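Local structure of ABC transporter periplasmic-binding protein YtfQ (Mycobacterium smegmatis, 6HB0) at residues S43-E47 / A48-L52; N264-G268 / P269-D273; S82-R86 / T87-A91. The protein probably binds a sugar, most likely L-arabinofuranose, outside the membrane and delivers it to an ABC importer. All coordinates share one frame; numbering follows the deposited sequence.

Interaction 1: residues S43-E47 / A48-L52; sequences SAAEE and AGVNL. With ZN (zinc ion), chain D.
Helix 38-48 ends where the backbone of A44-E46 bonds to A48-V50, and G49 then leaves the helix with a positive phi of 74°. This is a Schellman motif. V50 N reaches back five residues to A45 O at 2.9 Å. Inside that loop G49 N bonds to E46 O at 3.2 Å. The inner bond comes from above the E46 carbonyl plane, 68° out of it, and so misses the lone pairs. One residue earlier A48 N still bonds to A44 O at 2.9 Å, in the helical i to i+4 pattern. Glycine suits the turn because positive phi favours it.

The apolar contacts follow the same reversal. A45 CB meets V50 CB at 4.0 Å, beside the V50 N to A45 O bond. It also touches L52 CB at 3.9 Å, so one methyl packs on two residues of the departing chain.

E46 points away from the turn. Its chain runs extended beyond CG (chi2 165°) and ends at a zinc ion. OE2 binds the metal at 1.9 Å, while OE1 stands 3.2 Å from the same ion and forms a salt bridge with K42, so the carboxylate binds through one oxygen. Water 1, H318 and H322 complete the zinc shell, but these histidines lie in the C-terminal six-histidine run, which looks like a purification tag, so the site need not be natural. E47 binds another zinc ion together with H321. The turn joins helix 38-48 to strand 51-56, which lies parallel to strand 21-26. It is the helix-to-strand return of a beta-alpha-beta crossover in a periplasmic binding protein fold.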
# COMPACT_ATOMS: atom_id res chain seq x y z
N SER A 43 -5.33 6.83 17.34
CA SER A 43 -5.48 5.72 18.31
C SER A 43 -4.12 5.14 18.79
O SER A 43 -3.94 4.84 19.97
CB SER A 43 -6.33 4.61 17.73
OG SER A 43 -5.70 4.02 16.62
N ALA A 44 -3.16 5.03 17.90
CA ALA A 44 -1.85 4.49 18.28
C ALA A 44 -1.14 5.43 19.23
O ALA A 44 -0.43 4.97 20.12
CB ALA A 44 -0.97 4.23 17.04
N ALA A 45 -1.31 6.75 19.05
CA ALA A 45 -0.70 7.68 20.00
C ALA A 45 -1.37 7.60 21.39
O ALA A 45 -0.67 7.65 22.39
CB ALA A 45 -0.73 9.11 19.49
N GLU A 46 -2.67 7.47 21.43
CA GLU A 46 -3.39 7.26 22.70
C GLU A 46 -2.89 5.99 23.38
O GLU A 46 -2.51 6.00 24.56
CB GLU A 46 -4.87 7.19 22.47
CG GLU A 46 -5.53 8.49 22.08
CD GLU A 46 -6.92 8.34 21.52
OE1 GLU A 46 -7.59 9.35 21.42
OE2 GLU A 46 -7.37 7.24 21.17
N GLU A 47 -2.78 4.90 22.64
CA GLU A 47 -2.24 3.66 23.20
C GLU A 47 -0.81 3.77 23.69
O GLU A 47 -0.45 3.15 24.71
CB GLU A 47 -2.31 2.49 22.21
CG GLU A 47 -3.69 2.03 21.73
CD GLU A 47 -4.85 2.17 22.71
OE1 GLU A 47 -5.62 1.25 23.04
OE2 GLU A 47 -5.07 3.33 23.10
N ALA A 48 0.04 4.51 22.99
CA ALA A 48 1.41 4.61 23.42
C ALA A 48 1.68 5.72 24.44
O ALA A 48 2.82 5.89 24.84
CB ALA A 48 2.33 4.86 22.20
N GLY A 49 0.68 6.50 24.80
CA GLY A 49 0.92 7.61 25.70
C GLY A 49 1.64 8.79 25.08
O GLY A 49 2.28 9.56 25.78
N VAL A 50 1.49 8.96 23.77
CA VAL A 50 2.12 10.06 23.05
C VAL A 50 1.13 11.20 22.89
O VAL A 50 -0.02 10.99 22.57
CB VAL A 50 2.64 9.58 21.68
CG1 VAL A 50 3.10 10.78 20.87
CG2 VAL A 50 3.77 8.58 21.87
N ASN A 51 1.59 12.41 23.14
CA ASN A 51 0.78 13.57 22.96
C ASN A 51 0.90 14.01 21.48
O ASN A 51 1.92 14.56 21.08
CB ASN A 51 1.24 14.66 23.93
CG ASN A 51 0.52 15.96 23.72
OD1 ASN A 51 -0.61 15.96 23.23
ND2 ASN A 51 1.19 17.07 24.01
N LEU A 52 -0.13 13.79 20.71
CA LEU A 52 -0.09 13.98 19.26
C LEU A 52 -0.65 15.31 18.85
O LEU A 52 -1.74 15.64 19.26
CB LEU A 52 -0.94 12.92 18.60
CG LEU A 52 -1.06 12.93 17.07
CD1 LEU A 52 0.27 12.57 16.43
CD2 LEU A 52 -2.18 11.99 16.69
ZN ZN D . -8.90 6.65 20.29
O HOH W 1 -9.47 6.69 18.12

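Interaction 2: residues N264-G268 / P269-D273; sequences NPLLG and PELMD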
# COMPACT_ATOMS: atom_id res chain seq x y z
N ASN A 264 1.04 -3.37 3.45
CA ASN A 264 0.32 -2.39 4.26
C ASN A 264 0.99 -1.00 4.29
O ASN A 264 2.18 -0.84 4.16
CB ASN A 264 0.23 -2.83 5.73
CG ASN A 264 -0.67 -4.00 5.97
OD1 ASN A 264 -0.50 -4.65 6.99
ND2 ASN A 264 -1.64 -4.24 5.12
N PRO A 265 0.16 0.02 4.49
CA PRO A 265 0.75 1.26 4.96
C PRO A 265 1.23 1.13 6.40
O PRO A 265 1.06 0.08 7.08
CB PRO A 265 -0.41 2.25 4.89
CG PRO A 265 -1.59 1.40 5.20
CD PRO A 265 -1.30 0.04 4.57
N LEU A 266 1.86 2.18 6.86
CA LEU A 266 2.20 2.34 8.26
C LEU A 266 0.96 2.00 9.09
O LEU A 266 -0.14 2.42 8.74
CB LEU A 266 2.53 3.82 8.45
CG LEU A 266 2.68 4.35 9.85
CD1 LEU A 266 3.56 5.57 9.68
CD2 LEU A 266 1.38 4.78 10.47
N LEU A 267 1.12 1.30 10.20
CA LEU A 267 -0.05 0.91 11.02
C LEU A 267 -0.31 1.88 12.20
O LEU A 267 -1.47 2.11 12.60
CB LEU A 267 0.16 -0.49 11.58
CG LEU A 267 0.19 -1.62 10.56
CD1 LEU A 267 0.15 -2.95 11.31
CD2 LEU A 267 -0.98 -1.50 9.58
N GLY A 268 0.76 2.40 12.77
CA GLY A 268 0.64 3.43 13.82
C GLY A 268 1.58 3.15 14.96
O GLY A 268 2.33 3.99 15.33
N PRO A 269 1.55 1.92 15.49
CA PRO A 269 2.37 1.64 16.66
C PRO A 269 3.83 1.70 16.40
O PRO A 269 4.62 2.12 17.27
CB PRO A 269 1.96 0.21 17.04
CG PRO A 269 0.56 0.18 16.63
CD PRO A 269 0.54 0.87 15.30
N GLU A 270 4.23 1.33 15.20
CA GLU A 270 5.66 1.39 14.88
C GLU A 270 6.13 2.86 14.80
O GLU A 270 7.25 3.18 15.21
CB GLU A 270 6.02 0.54 13.65
CG GLU A 270 5.74 1.13 12.28
CD GLU A 270 4.24 1.16 11.91
OE1 GLU A 270 3.56 2.07 12.46
OE2 GLU A 270 3.73 0.31 11.07
N LEU A 271 5.29 3.76 14.30
CA LEU A 271 5.61 5.20 14.32
C LEU A 271 5.80 5.68 15.75
O LEU A 271 6.76 6.39 16.06
CB LEU A 271 4.47 5.98 13.64
CG LEU A 271 4.53 7.48 13.73
CD1 LEU A 271 5.85 7.97 13.17
CD2 LEU A 271 3.34 8.10 13.00
N MET A 272 4.89 5.30 16.65
CA MET A 272 4.99 5.75 18.05
C MET A 272 6.26 5.19 18.69
O MET A 272 6.96 5.87 19.40
CB MET A 272 3.76 5.36 18.86
CG MET A 272 2.48 5.92 18.28
SD MET A 272 2.52 7.71 18.03
CE MET A 272 1.48 7.82 16.57
N ASP A 273 6.54 3.93 18.44
CA ASP A 273 7.76 3.31 18.94
C ASP A 273 9.04 3.97 18.40
O ASP A 273 9.98 4.25 19.14
CB ASP A 273 7.75 1.83 18.61
CG ASP A 273 9.00 1.16 19.07
OD1 ASP A 273 9.26 1.18 20.31
OD2 ASP A 273 9.77 0.67 18.22
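The N-terminal cap of helix 269-279 is closed by E270, whose carboxylate folds back over the backbone of L267 and G268. G268 is the N-cap residue and P269 opens the first turn. The segment carries the chain from strand 259-263 of one sheet to a helix packed beside the other sheet. It is thus part of a crossover between the two lobes of a periplasmic binding protein fold.

The carboxylate uses both oxygens. E270 OE2 takes the N-H of L267 at 2.9 Å, in a nearly straight bond of 173°. E270 OE1 takes the N-H of G268 at 2.8 Å. Both bonds use the syn lone pairs, on the sides that face the other oxygen. OE1 also accepts L271 N at 3.0 Å, through its anti lone pair. Three backbone donors therefore hold the group and fix its rotation. The chain gets there by bending: CG sits between the backbone N and the carbonyl carbon (chi1 80°), and chi2 of -74° turns it back. A negative charge here would probably be favoured by the start of the helix.

Apolar groups flank the cap. L266 CG lies 3.6 Å from E270 OE1, and L266 CD1 reaches L271 CB at 4.1 Å. L266 and L271 also pack on T106 and I104 of strand 103-106. L267 CB meets P269 CD at 4.0 Å. The first helical bond runs from M272 N to G268 O at 3.2 Å, in the carbonyl plane, and M272 CG rests 3.5 Å from that same oxygen.

Interaction 3: residues S82-R86 / T87-A91; sequences SPVVR and TGWDA
W89 lays its indole obliquely against P83, with P83 CB 3.8 Å from W89 NE1. Both belong to the loop between strand 78-81 and helix 90-98. This is a strand-to-helix connection of the parallel sheet in one lobe of the periplasmic binding protein fold. The loop makes a wide turn, and the tryptophan fills its inside.

The indole N-H points at the loop backbone. W89 NE1 bonds to V85 O at 2.7 Å, with an N-H...O angle of 161°. The oxygen lies in the plane of the ring, while the donor is tilted 31° from the carbonyl plane of V85. The only side-chain N-H of the indole is therefore used within the turn. It ties the middle of the loop to W89, where the chain leads into the helix. CG of W89 stands beside the backbone N and anti to the carbonyl carbon (chi1 -54°), which turns the ring back toward P83-R86.

The six-membered ring adds apolar contact. W89 CZ2 lies 3.9 Å from P83 CB, and V84 CG1 and V85 CG2 are more distant neighbours of the same atom. Beyond the loop the ring also meets that of F81, and Q61, Q64 and I65 of helix 61-73.

R86 forms a salt bridge through NE with D111. V85 CG2 sits 3.4 Å from T87 O. The R86 carbonyl stays by the indole edge, where R86 O lies in the ring plane 3.5 Å from W89 CD1.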
# COMPACT_ATOMS: atom_id res chain seq x y z
N SER A 82 3.81 12.99 6.25
CA SER A 82 3.54 12.24 5.05
C SER A 82 3.67 13.23 3.89
O SER A 82 2.76 14.02 3.65
CB SER A 82 2.10 11.73 5.21
OG SER A 82 1.65 11.02 4.12
N PRO A 83 4.82 13.23 3.20
CA PRO A 83 5.13 14.27 2.19
C PRO A 83 4.12 14.29 1.05
O PRO A 83 3.87 13.27 0.44
CB PRO A 83 6.50 13.86 1.65
CG PRO A 83 7.08 12.93 2.67
CD PRO A 83 5.93 12.29 3.39
N VAL A 84 3.54 15.44 0.77
CA VAL A 84 2.59 15.55 -0.32
C VAL A 84 3.33 15.35 -1.65
O VAL A 84 2.76 14.85 -2.58
CB VAL A 84 1.82 16.88 -0.29
CG1 VAL A 84 2.73 18.08 -0.12
CG2 VAL A 84 1.05 17.08 -1.56
N VAL A 85 4.59 15.75 -1.70
CA VAL A 85 5.45 15.53 -2.87
C VAL A 85 6.81 15.05 -2.41
O VAL A 85 7.18 15.25 -1.25
CB VAL A 85 5.63 16.82 -3.74
CG1 VAL A 85 4.33 17.24 -4.39
CG2 VAL A 85 6.27 17.93 -2.93
N ARG A 86 7.56 14.43 -3.31
CA ARG A 86 8.89 13.90 -2.97
C ARG A 86 9.95 14.92 -2.69
O ARG A 86 10.89 14.63 -1.94
CB ARG A 86 9.46 13.06 -4.11
CG ARG A 86 8.79 11.74 -4.36
CD ARG A 86 9.56 10.96 -5.44
NE ARG A 86 10.75 10.32 -4.89
CZ ARG A 86 10.75 9.20 -4.18
NH1 ARG A 86 9.61 8.54 -3.91
NH2 ARG A 86 11.89 8.72 -3.70
N THR A 87 9.87 16.09 -3.32
CA THR A 87 11.00 17.01 -3.40
C THR A 87 10.72 18.35 -2.79
O THR A 87 9.59 18.78 -2.70
CB THR A 87 11.38 17.33 -4.88
OG1 THR A 87 11.44 16.12 -5.62
CG2 THR A 87 12.75 17.98 -4.95
N GLY A 88 11.77 19.04 -2.40
CA GLY A 88 11.67 20.39 -1.91
C GLY A 88 11.56 20.52 -0.41
O GLY A 88 11.14 21.55 0.10
N TRP A 89 11.99 19.49 0.31
CA TRP A 89 11.96 19.51 1.75
C TRP A 89 13.26 19.90 2.41
O TRP A 89 13.29 20.07 3.64
CB TRP A 89 11.54 18.13 2.28
CG TRP A 89 10.28 17.68 1.72
CD1 TRP A 89 10.09 16.75 0.72
CD2 TRP A 89 8.99 18.17 2.05
NE1 TRP A 89 8.75 16.65 0.43
CE2 TRP A 89 8.06 17.51 1.24
CE3 TRP A 89 8.53 19.09 3.00
CZ2 TRP A 89 6.72 17.71 1.35
CZ3 TRP A 89 7.18 19.32 3.08
CH2 TRP A 89 6.30 18.62 2.28
N ASP A 90 14.35 20.00 1.66
CA ASP A 90 15.66 20.10 2.31
C ASP A 90 15.80 21.32 3.20
O ASP A 90 16.39 21.23 4.28
CB ASP A 90 16.81 20.07 1.30
CG ASP A 90 17.07 18.69 0.76
OD1 ASP A 90 16.40 17.71 1.17
OD2 ASP A 90 17.95 18.59 -0.13
N ALA A 91 15.23 22.45 2.78
CA ALA A 91 15.30 23.68 3.56
C ALA A 91 14.56 23.55 4.89
O ALA A 91 15.15 23.83 5.95
CB ALA A 91 14.71 24.83 2.79

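Overall arrangement
Interactions 1 and 2 pack directly on each other, with centres 11 Å apart. A44 CB lies 3.5 Å from G268 C, and A48 CB lies 3.7 Å from M272 CB. The end of helix 38-48 thus rests against the start of helix 269-279. Interaction 3 stands apart: its centre is 25 Å from that of interaction 1 and 20 Å from that of interaction 2, and the nearest atoms of interactions 2 and 3 are about 8 Å apart. Zinc binds directly at interaction 1. At interaction 3, the R86 side chain is about 5 Å from a bound zinc ion and about 6 Å from that of D160, a zinc ligand on helix 160-173 of the other lobe.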